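Local coordinates for hypothetical membrane protein (Corynebacterium glutamicum, PDB 6JS9) that binds heme through its N-terminal domain and probably passes it along the heme uptake machinery of corynebacteria, at residues V108-K113 with D118-Y123; R22-T27 with L75-E80; T50-G55 with M89-M94. One frame throughout, in Å; residues are numbered along the deposited sequence.

Contact 1. Residues V108-K113 with D118-Y123; sequences VAREFK and DDIGEY. With HEM (protoporphyrin IX containing Fe), chain C.
With CG set beside its own backbone N (chi1 -72°) and the chain running extended to NE, Arg110 brings its guanidinium over the Tyr123 ring, off-centre, the two planes 39° apart. Arg110 CZ is 4.2 Å from the Tyr123 ring centroid in a cation-pi contact, while Arg110 CG makes a CH-pi contact over the same ring. Ile120 CD1 covers the opposite face of the guanidinium. At its edge, Arg110 NH2 donates almost straight to Gly121 O (2.9 Å), in the guanidinium plane, which fixes the rotation of the group. The phenol OH of Tyr123 is engaged by Asp86.

Arg110 and Tyr123 form a non-hydrogen-bonded antiparallel pair where strand 100-110 gives out and strand 123-127 begins, and the loop between them reaches over the heme. Beyond that pair Glu111 N still donates to Glu122 O at 3.2 Å. One water then bridges the two segments, giving a hydrogen bond to Glu111 O and taking one from Gly121 N (2.7 Å).

Further out, the side chain of Lys113 is curled beyond CG, resting CG near Gly121 N and bringing NZ to the syn side of Asp119 OD2 but well out of the carboxylate plane, a 3.2 Å salt bridge. On the heme side Arg110 O approaches the vinyl CBB at 3.3 Å, and Phe112 CD1 lies 3.5 Å from pyrrole carbon C4B.

Contact 2. Residues R22-T27 with L75-E80; sequences RNYIQT and LGHQAE. With HEM (protoporphyrin IX containing Fe), chain C.
The proximal side of the heme site is built here, where Tyr24 of helix 19-26 and His77 of strand 63-79 meet on one face of the heme, beside the iron. Tyr24 OH binds the heme iron at 2.3 Å and at the same time accepts a hydrogen bond from His77 NE2 at 2.6 Å. The phenol oxygen lies close to the imidazole plane, at its edge, and the N-H...O angle is 146°, so this one oxygen is gripped by metal and histidine together.

Tyr24 has CG anti to its backbone N (chi1 162°), which carries the ring from the helix out over the porphyrin; one ring face looks onto the macrocycle, with CE1 3.5 Å from C4D. His77 comes in across it, and the two rings, their planes 56° apart, meet obliquely. A face of the imidazole rests on the neighbouring pyrrole, CD2 lying 3.4 Å from C1C.

A tyrosine ligand backed by a histidine is a pairing known from other heme carriers, and here the donated N-H would be expected to favour a phenolate-like oxygen on the iron. His77 is itself positioned from behind, since its ND1 is hydrogen-bonded to Tyr117 OH. Farther from the heme, helix and strand touch through Ile25, whose CG2 packs 3.6 Å from Leu75 O. Ser20 and Tyr167 hydrogen-bond to the heme as well.

Contact 3. Residues T50-G55 with M89-M94; sequences TPRTNG and MSDIKM
Arg52 meets Asp91 with the tip of its side chain alone. From CB, which points toward segment 89-94, the chain runs straight through CG to CD without touching that segment, then bends at chi3 (-103°). NE, just past the bend, is hydrogen-bonded to Asn69 OD1, a partner on strand 63-79 that steadies the guanidinium part-way to the aspartate. At the tip, NH2 makes a long salt bridge to Asp91 OD1 (3.8 Å), and NH1 is 4.0 Å from the same oxygen. NH1 also has a distant, weak ion pair with Glu67.

Asp91 OD1 lies at the edge of the guanidinium, near its plane, but the carboxylate is turned 84° against it, so one oxygen faces both terminal nitrogens and the two groups do not pair side by side. The other oxygen, OD2, takes a weak hydrogen bond from Ser90 OG at 3.3 Å, and Asp106 OD2 sits near it, a closeness of like groups that might raise the affinity of one of them for a proton.

Asp91 stands at a corner of the chain, where strand 82-97 changes direction, and Arg52 just before another. Arg52 opens a type II turn that ends at Gly55, closed by Gly55 N donating to Arg52 O. This is a surface ion pair across a strongly bent antiparallel sheet, reaching over strand 63-79 to join the strands on its two sides.

In the fold
All three contacts reach one antiparallel sheet. Contacts 1 and 2 lie at the heme end, their centres 14 Å apart, and both touch the cofactor without touching each other; contact 3 sits 27 and 26 Å from them between centres, away from the heme. Strand 63-79 carries the histidine of contact 2 and has strands 48-58 and 82-97, which supply contact 3, as its sheet neighbours. Strand 82-97 in turn pairs with strand 100-110 of contact 1. Along the chain, contacts 2 and 3 interleave, and both close before contact 1 opens. The domain thus gathers its heme-touching pieces from helix 19-26 and from strand ends and loops at one end of the sheet.

Contact 1. Residues V108-K113 with D118-Y123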
# COMPACT_ATOMS: atom_id res chain seq x y z
N VAL A 108 -3.36 -0.35 -10.95
CA VAL A 108 -3.81 -0.84 -12.24
C VAL A 108 -4.58 -2.12 -11.95
O VAL A 108 -3.98 -3.12 -11.53
CB VAL A 108 -2.65 -1.09 -13.21
CG1 VAL A 108 -3.16 -1.70 -14.50
CG2 VAL A 108 -1.89 0.22 -13.47
N ALA A 109 -5.90 -2.09 -12.14
CA ALA A 109 -6.74 -3.13 -11.57
C ALA A 109 -7.94 -3.38 -12.46
O ALA A 109 -8.59 -2.44 -12.92
CB ALA A 109 -7.21 -2.74 -10.16
N ARG A 110 -8.25 -4.66 -12.68
CA ARG A 110 -9.50 -5.00 -13.33
C ARG A 110 -10.67 -4.55 -12.46
O ARG A 110 -10.66 -4.72 -11.24
CB ARG A 110 -9.59 -6.50 -13.59
CG ARG A 110 -8.68 -6.97 -14.71
CD ARG A 110 -8.99 -8.39 -15.12
NE ARG A 110 -7.93 -8.94 -15.94
CZ ARG A 110 -7.87 -8.81 -17.27
NH1 ARG A 110 -6.86 -9.35 -17.95
NH2 ARG A 110 -8.82 -8.14 -17.90
N GLU A 111 -11.66 -3.92 -13.10
CA GLU A 111 -12.92 -3.62 -12.44
C GLU A 111 -13.60 -4.90 -11.98
O GLU A 111 -13.58 -5.92 -12.68
CB GLU A 111 -13.83 -2.86 -13.41
CG GLU A 111 -15.12 -2.36 -12.80
CD GLU A 111 -16.04 -1.71 -13.83
OE1 GLU A 111 -15.82 -1.93 -15.05
OE2 GLU A 111 -16.97 -0.99 -13.42
N PHE A 112 -14.20 -4.85 -10.79
CA PHE A 112 -14.98 -5.98 -10.29
C PHE A 112 -16.35 -5.97 -10.96
O PHE A 112 -17.07 -4.98 -10.89
CB PHE A 112 -15.14 -5.90 -8.78
CG PHE A 112 -16.13 -6.87 -8.24
CD1 PHE A 112 -15.84 -8.23 -8.20
CD2 PHE A 112 -17.36 -6.45 -7.79
CE1 PHE A 112 -16.76 -9.13 -7.72
CE2 PHE A 112 -18.29 -7.35 -7.30
CZ PHE A 112 -17.98 -8.69 -7.26
N LYS A 113 -16.71 -7.08 -11.62
CA LYS A 113 -17.95 -7.12 -12.39
C LYS A 113 -19.05 -7.94 -11.75
O LYS A 113 -20.17 -7.96 -12.27
CB LYS A 113 -17.69 -7.68 -13.80
CG LYS A 113 -16.68 -6.88 -14.61
CD LYS A 113 -17.14 -5.44 -14.82
CE LYS A 113 -18.30 -5.35 -15.81
NZ LYS A 113 -17.93 -5.81 -17.18
N ASP A 118 -18.38 -15.53 -15.61
CA ASP A 118 -18.97 -15.26 -16.92
C ASP A 118 -18.60 -13.89 -17.44
O ASP A 118 -19.08 -13.49 -18.51
CB ASP A 118 -20.50 -15.36 -16.86
CG ASP A 118 -20.98 -16.78 -16.68
OD1 ASP A 118 -20.44 -17.68 -17.38
OD2 ASP A 118 -21.89 -17.00 -15.85
N ASP A 119 -17.76 -13.15 -16.72
CA ASP A 119 -17.51 -11.76 -17.05
C ASP A 119 -16.21 -11.33 -16.38
O ASP A 119 -15.83 -11.85 -15.32
CB ASP A 119 -18.67 -10.87 -16.62
CG ASP A 119 -18.66 -9.52 -17.30
OD1 ASP A 119 -17.92 -9.36 -18.30
OD2 ASP A 119 -19.38 -8.61 -16.84
N ILE A 120 -15.53 -10.39 -17.01
CA ILE A 120 -14.22 -9.94 -16.57
C ILE A 120 -14.13 -8.44 -16.82
O ILE A 120 -14.69 -7.93 -17.79
CB ILE A 120 -13.09 -10.71 -17.30
CG1 ILE A 120 -11.74 -10.46 -16.63
CG2 ILE A 120 -13.04 -10.35 -18.77
CD1 ILE A 120 -10.64 -11.35 -17.13
N GLY A 121 -13.47 -7.73 -15.91
CA GLY A 121 -13.31 -6.30 -16.05
C GLY A 121 -12.09 -5.92 -16.86
O GLY A 121 -11.09 -6.64 -16.91
N GLU A 122 -12.19 -4.77 -17.53
CA GLU A 122 -11.03 -4.16 -18.16
C GLU A 122 -10.17 -3.49 -17.09
O GLU A 122 -10.63 -3.18 -15.99
CB GLU A 122 -11.46 -3.14 -19.21
CG GLU A 122 -12.66 -3.56 -20.07
CD GLU A 122 -12.31 -3.73 -21.55
OE1 GLU A 122 -11.17 -4.16 -21.86
OE2 GLU A 122 -13.17 -3.43 -22.41
N TYR A 123 -8.90 -3.28 -17.43
CA TYR A 123 -8.00 -2.61 -16.50
C TYR A 123 -8.42 -1.15 -16.30
O TYR A 123 -8.71 -0.44 -17.27
CB TYR A 123 -6.56 -2.69 -17.01
CG TYR A 123 -5.98 -4.09 -16.97
CD1 TYR A 123 -5.57 -4.65 -15.77
CD2 TYR A 123 -5.85 -4.84 -18.13
CE1 TYR A 123 -5.04 -5.92 -15.73
CE2 TYR A 123 -5.33 -6.11 -18.09
CZ TYR A 123 -4.93 -6.65 -16.88
OH TYR A 123 -4.41 -7.93 -16.83
CHA HEM C . -13.86 -11.75 -1.02
CHB HEM C . -12.01 -8.51 -4.13
CHC HEM C . -13.60 -11.09 -7.94
CHD HEM C . -15.84 -14.08 -4.82
C1A HEM C . -13.19 -10.65 -1.52
C2A HEM C . -12.48 -9.65 -0.76
C3A HEM C . -11.96 -8.76 -1.60
C4A HEM C . -12.33 -9.16 -2.95
CMA HEM C . -11.12 -7.52 -1.19
CAA HEM C . -12.34 -9.67 0.77
CBA HEM C . -11.35 -10.75 1.18
CGA HEM C . -11.13 -10.67 2.66
O1A HEM C . -10.26 -9.86 3.10
O2A HEM C . -11.84 -11.41 3.39
C1B HEM C . -12.29 -8.92 -5.42
C2B HEM C . -11.93 -8.19 -6.62
C3B HEM C . -12.36 -8.90 -7.69
C4B HEM C . -13.01 -10.10 -7.18
CMB HEM C . -11.16 -6.83 -6.58
CAB HEM C . -12.25 -8.62 -9.21
CBB HEM C . -11.66 -7.54 -9.76
C1C HEM C . -14.37 -12.13 -7.44
C2C HEM C . -15.04 -13.16 -8.22
C3C HEM C . -15.66 -13.98 -7.36
C4C HEM C . -15.39 -13.52 -6.01
CMC HEM C . -15.00 -13.19 -9.76
CAC HEM C . -16.53 -15.24 -7.66
CBC HEM C . -16.82 -15.67 -8.88
C1D HEM C . -15.49 -13.73 -3.53
C2D HEM C . -15.89 -14.43 -2.30
C3D HEM C . -15.34 -13.78 -1.26
C4D HEM C . -14.59 -12.66 -1.77
CMD HEM C . -16.78 -15.70 -2.22
CAD HEM C . -15.45 -14.14 0.25
CBD HEM C . -14.29 -15.11 0.51
CGD HEM C . -14.22 -15.55 1.95
O1D HEM C . -13.56 -16.60 2.20
O2D HEM C . -14.80 -14.89 2.86
NA HEM C . -13.07 -10.32 -2.85
NB HEM C . -12.95 -10.08 -5.81
NC HEM C . -14.59 -12.40 -6.11
ND HEM C . -14.70 -12.67 -3.14
FE HEM C . -13.57 -11.54 -4.48
O HOH W 1 -12.84 -8.47 -13.44

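Contact 2. Residues R22-T27 with L75-E80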
# COMPACT_ATOMS: atom_id res chain seq x y z
N ARG A 22 -4.45 -11.18 1.69
CA ARG A 22 -3.37 -12.07 1.27
C ARG A 22 -3.78 -13.53 1.40
O ARG A 22 -3.44 -14.35 0.55
CB ARG A 22 -2.09 -11.81 2.09
CG ARG A 22 -1.57 -10.37 2.00
CD ARG A 22 -0.10 -10.24 2.44
NE ARG A 22 0.17 -10.82 3.75
CZ ARG A 22 -0.15 -10.24 4.91
NH1 ARG A 22 -0.77 -9.07 4.91
NH2 ARG A 22 0.14 -10.84 6.05
N ASN A 23 -4.51 -13.86 2.47
CA ASN A 23 -4.98 -15.23 2.67
C ASN A 23 -6.04 -15.58 1.63
O ASN A 23 -6.02 -16.67 1.06
CB ASN A 23 -5.55 -15.40 4.07
CG ASN A 23 -4.48 -15.48 5.15
OD1 ASN A 23 -3.30 -15.73 4.87
ND2 ASN A 23 -4.90 -15.29 6.39
N TYR A 24 -6.99 -14.66 1.41
CA TYR A 24 -7.99 -14.82 0.37
C TYR A 24 -7.34 -15.17 -0.97
O TYR A 24 -7.74 -16.13 -1.64
CB TYR A 24 -8.83 -13.54 0.29
CG TYR A 24 -9.61 -13.39 -0.98
CD1 TYR A 24 -10.71 -14.20 -1.26
CD2 TYR A 24 -9.26 -12.42 -1.91
CE1 TYR A 24 -11.42 -14.05 -2.43
CE2 TYR A 24 -9.97 -12.25 -3.08
CZ TYR A 24 -11.04 -13.08 -3.34
OH TYR A 24 -11.74 -12.93 -4.51
N ILE A 25 -6.27 -14.44 -1.33
CA ILE A 25 -5.58 -14.64 -2.60
C ILE A 25 -4.83 -15.97 -2.61
O ILE A 25 -4.88 -16.72 -3.59
CB ILE A 25 -4.61 -13.47 -2.88
CG1 ILE A 25 -5.35 -12.19 -3.28
CG2 ILE A 25 -3.51 -13.87 -3.92
CD1 ILE A 25 -6.30 -12.35 -4.45
N GLN A 26 -4.11 -16.27 -1.53
CA GLN A 26 -3.13 -17.36 -1.57
C GLN A 26 -3.73 -18.71 -1.17
O GLN A 26 -3.38 -19.74 -1.77
CB GLN A 26 -1.93 -17.03 -0.68
CG GLN A 26 -1.11 -15.86 -1.23
CD GLN A 26 0.08 -15.48 -0.35
OE1 GLN A 26 -0.06 -15.23 0.85
NE2 GLN A 26 1.27 -15.42 -0.96
N THR A 27 -4.63 -18.74 -0.19
CA THR A 27 -5.21 -20.00 0.26
C THR A 27 -6.73 -20.05 0.16
O THR A 27 -7.30 -21.13 0.34
CB THR A 27 -4.81 -20.30 1.72
OG1 THR A 27 -5.27 -19.24 2.57
CG2 THR A 27 -3.30 -20.43 1.85
N LEU A 75 -3.06 -11.56 -8.11
CA LEU A 75 -3.77 -12.33 -9.12
C LEU A 75 -4.76 -13.24 -8.43
O LEU A 75 -4.43 -13.86 -7.42
CB LEU A 75 -2.81 -13.18 -9.97
CG LEU A 75 -1.90 -12.49 -10.98
CD1 LEU A 75 -0.93 -13.49 -11.60
CD2 LEU A 75 -2.71 -11.76 -12.07
N GLY A 76 -5.97 -13.32 -8.98
CA GLY A 76 -6.94 -14.28 -8.47
C GLY A 76 -7.98 -14.63 -9.51
O GLY A 76 -8.16 -13.92 -10.50
N HIS A 77 -8.65 -15.76 -9.28
CA HIS A 77 -9.83 -16.15 -10.06
C HIS A 77 -9.47 -16.38 -11.53
O HIS A 77 -9.91 -15.67 -12.44
CB HIS A 77 -10.94 -15.10 -9.91
CG HIS A 77 -11.52 -15.04 -8.53
ND1 HIS A 77 -12.15 -16.11 -7.95
CD2 HIS A 77 -11.55 -14.04 -7.62
CE1 HIS A 77 -12.55 -15.77 -6.73
NE2 HIS A 77 -12.19 -14.52 -6.51
N GLN A 78 -8.67 -17.42 -11.75
CA GLN A 78 -8.28 -17.75 -13.11
C GLN A 78 -9.47 -18.31 -13.86
O GLN A 78 -10.01 -19.36 -13.50
CB GLN A 78 -7.13 -18.75 -13.10
CG GLN A 78 -6.67 -19.06 -14.51
CD GLN A 78 -5.36 -19.79 -14.54
OE1 GLN A 78 -5.06 -20.60 -13.65
NE2 GLN A 78 -4.55 -19.52 -15.56
N ALA A 79 -9.90 -17.60 -14.90
CA ALA A 79 -11.00 -18.03 -15.75
C ALA A 79 -10.49 -18.11 -17.18
O ALA A 79 -10.07 -17.09 -17.75
CB ALA A 79 -12.19 -17.07 -15.64
N GLU A 80 -10.51 -19.31 -17.75
CA GLU A 80 -9.92 -19.59 -19.06
C GLU A 80 -8.44 -19.22 -18.97
O GLU A 80 -7.72 -19.83 -18.16
CB GLU A 80 -10.73 -18.87 -20.15
CG GLU A 80 -12.16 -19.39 -20.29
CD GLU A 80 -12.89 -18.83 -21.50
OE1 GLU A 80 -13.54 -17.76 -21.37
OE2 GLU A 80 -12.82 -19.45 -22.58
CHA HEM C . -13.86 -11.75 -1.02
CHB HEM C . -12.01 -8.51 -4.13
CHC HEM C . -13.60 -11.09 -7.94
CHD HEM C . -15.84 -14.08 -4.82
C1A HEM C . -13.19 -10.65 -1.52
C2A HEM C . -12.48 -9.65 -0.76
C3A HEM C . -11.96 -8.76 -1.60
C4A HEM C . -12.33 -9.16 -2.95
CMA HEM C . -11.12 -7.52 -1.19
CAA HEM C . -12.34 -9.67 0.77
CBA HEM C . -11.35 -10.75 1.18
CGA HEM C . -11.13 -10.67 2.66
O1A HEM C . -10.26 -9.86 3.10
O2A HEM C . -11.84 -11.41 3.39
C1B HEM C . -12.29 -8.92 -5.42
C2B HEM C . -11.93 -8.19 -6.62
C3B HEM C . -12.36 -8.90 -7.69
C4B HEM C . -13.01 -10.10 -7.18
CMB HEM C . -11.16 -6.83 -6.58
CAB HEM C . -12.25 -8.62 -9.21
CBB HEM C . -11.66 -7.54 -9.76
C1C HEM C . -14.37 -12.13 -7.44
C2C HEM C . -15.04 -13.16 -8.22
C3C HEM C . -15.66 -13.98 -7.36
C4C HEM C . -15.39 -13.52 -6.01
CMC HEM C . -15.00 -13.19 -9.76
CAC HEM C . -16.53 -15.24 -7.66
CBC HEM C . -16.82 -15.67 -8.88
C1D HEM C . -15.49 -13.73 -3.53
C2D HEM C . -15.89 -14.43 -2.30
C3D HEM C . -15.34 -13.78 -1.26
C4D HEM C . -14.59 -12.66 -1.77
CMD HEM C . -16.78 -15.70 -2.22
CAD HEM C . -15.45 -14.14 0.25
CBD HEM C . -14.29 -15.11 0.51
CGD HEM C . -14.22 -15.55 1.95
O1D HEM C . -13.56 -16.60 2.20
O2D HEM C . -14.80 -14.89 2.86
NA HEM C . -13.07 -10.32 -2.85
NB HEM C . -12.95 -10.08 -5.81
NC HEM C . -14.59 -12.40 -6.11
ND HEM C . -14.70 -12.67 -3.14
FE HEM C . -13.57 -11.54 -4.48

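Contact 3. Residues T50-G55 with M89-M94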
# COMPACT_ATOMS: atom_id res chain seq x y z
N THR A 50 11.53 0.10 0.49
CA THR A 50 12.62 1.00 0.86
C THR A 50 12.38 2.41 0.32
O THR A 50 11.76 2.57 -0.74
CB THR A 50 13.95 0.47 0.31
OG1 THR A 50 13.90 0.46 -1.12
CG2 THR A 50 14.21 -0.93 0.82
N PRO A 51 12.85 3.45 1.02
CA PRO A 51 12.67 4.82 0.52
C PRO A 51 13.48 5.07 -0.75
O PRO A 51 14.62 4.63 -0.89
CB PRO A 51 13.20 5.71 1.66
CG PRO A 51 13.49 4.78 2.81
CD PRO A 51 13.66 3.40 2.25
N ARG A 52 12.88 5.79 -1.69
CA ARG A 52 13.53 6.06 -2.97
C ARG A 52 14.51 7.23 -2.85
O ARG A 52 14.20 8.26 -2.25
CB ARG A 52 12.47 6.37 -4.02
CG ARG A 52 12.78 5.84 -5.39
CD ARG A 52 11.65 6.16 -6.33
NE ARG A 52 10.81 5.00 -6.61
CZ ARG A 52 9.58 5.10 -7.11
NH1 ARG A 52 9.08 6.30 -7.35
NH2 ARG A 52 8.85 4.01 -7.35
N THR A 53 15.69 7.08 -3.45
CA THR A 53 16.62 8.20 -3.53
C THR A 53 15.91 9.38 -4.19
O THR A 53 15.14 9.19 -5.14
CB THR A 53 17.87 7.85 -4.32
OG1 THR A 53 18.51 6.72 -3.72
CG2 THR A 53 18.84 9.03 -4.34
N ASN A 54 16.19 10.58 -3.69
CA ASN A 54 15.47 11.82 -3.98
C ASN A 54 13.98 11.72 -3.69
O ASN A 54 13.22 12.59 -4.12
CB ASN A 54 15.65 12.28 -5.43
CG ASN A 54 17.03 12.77 -5.73
OD1 ASN A 54 17.80 13.12 -4.82
ND2 ASN A 54 17.38 12.82 -7.01
N GLY A 55 13.52 10.67 -3.01
CA GLY A 55 12.09 10.49 -2.84
C GLY A 55 11.47 11.23 -1.68
O GLY A 55 10.29 11.02 -1.39
N MET A 89 -0.32 -2.78 -7.52
CA MET A 89 -0.13 -1.62 -6.67
C MET A 89 1.31 -1.17 -6.78
O MET A 89 2.22 -1.98 -6.56
CB MET A 89 -0.49 -1.98 -5.24
CG MET A 89 -0.25 -0.91 -4.23
SD MET A 89 -0.74 -1.55 -2.62
CE MET A 89 -2.39 -2.13 -3.01
N SER A 90 1.53 0.10 -7.14
CA SER A 90 2.89 0.64 -7.29
C SER A 90 2.92 2.11 -6.87
O SER A 90 1.90 2.69 -6.48
CB SER A 90 3.39 0.50 -8.72
OG SER A 90 2.66 1.34 -9.59
N ASP A 91 4.11 2.71 -6.97
CA ASP A 91 4.35 4.11 -6.62
C ASP A 91 3.78 4.42 -5.24
O ASP A 91 2.98 5.34 -5.05
CB ASP A 91 3.79 5.05 -7.69
CG ASP A 91 4.48 4.90 -9.02
OD1 ASP A 91 5.70 5.21 -9.12
OD2 ASP A 91 3.81 4.43 -9.97
N ILE A 92 4.17 3.60 -4.27
CA ILE A 92 3.72 3.75 -2.90
C ILE A 92 4.38 4.98 -2.29
O ILE A 92 5.59 5.19 -2.43
CB ILE A 92 4.03 2.47 -2.11
CG1 ILE A 92 3.18 1.31 -2.66
CG2 ILE A 92 3.84 2.67 -0.61
CD1 ILE A 92 3.98 0.08 -3.01
N LYS A 93 3.57 5.83 -1.64
CA LYS A 93 4.02 7.05 -0.98
C LYS A 93 3.39 7.12 0.40
O LYS A 93 2.26 6.69 0.61
CB LYS A 93 3.62 8.31 -1.76
CG LYS A 93 4.10 8.32 -3.18
CD LYS A 93 3.48 9.44 -3.98
CE LYS A 93 3.70 9.17 -5.46
NZ LYS A 93 3.38 10.34 -6.33
N MET A 94 4.11 7.70 1.35
CA MET A 94 3.54 8.00 2.65
C MET A 94 3.60 9.50 2.86
O MET A 94 4.68 10.10 2.77
CB MET A 94 4.29 7.25 3.76
CG MET A 94 3.46 7.05 4.99
SD MET A 94 4.11 5.70 5.99
CE MET A 94 3.06 5.88 7.42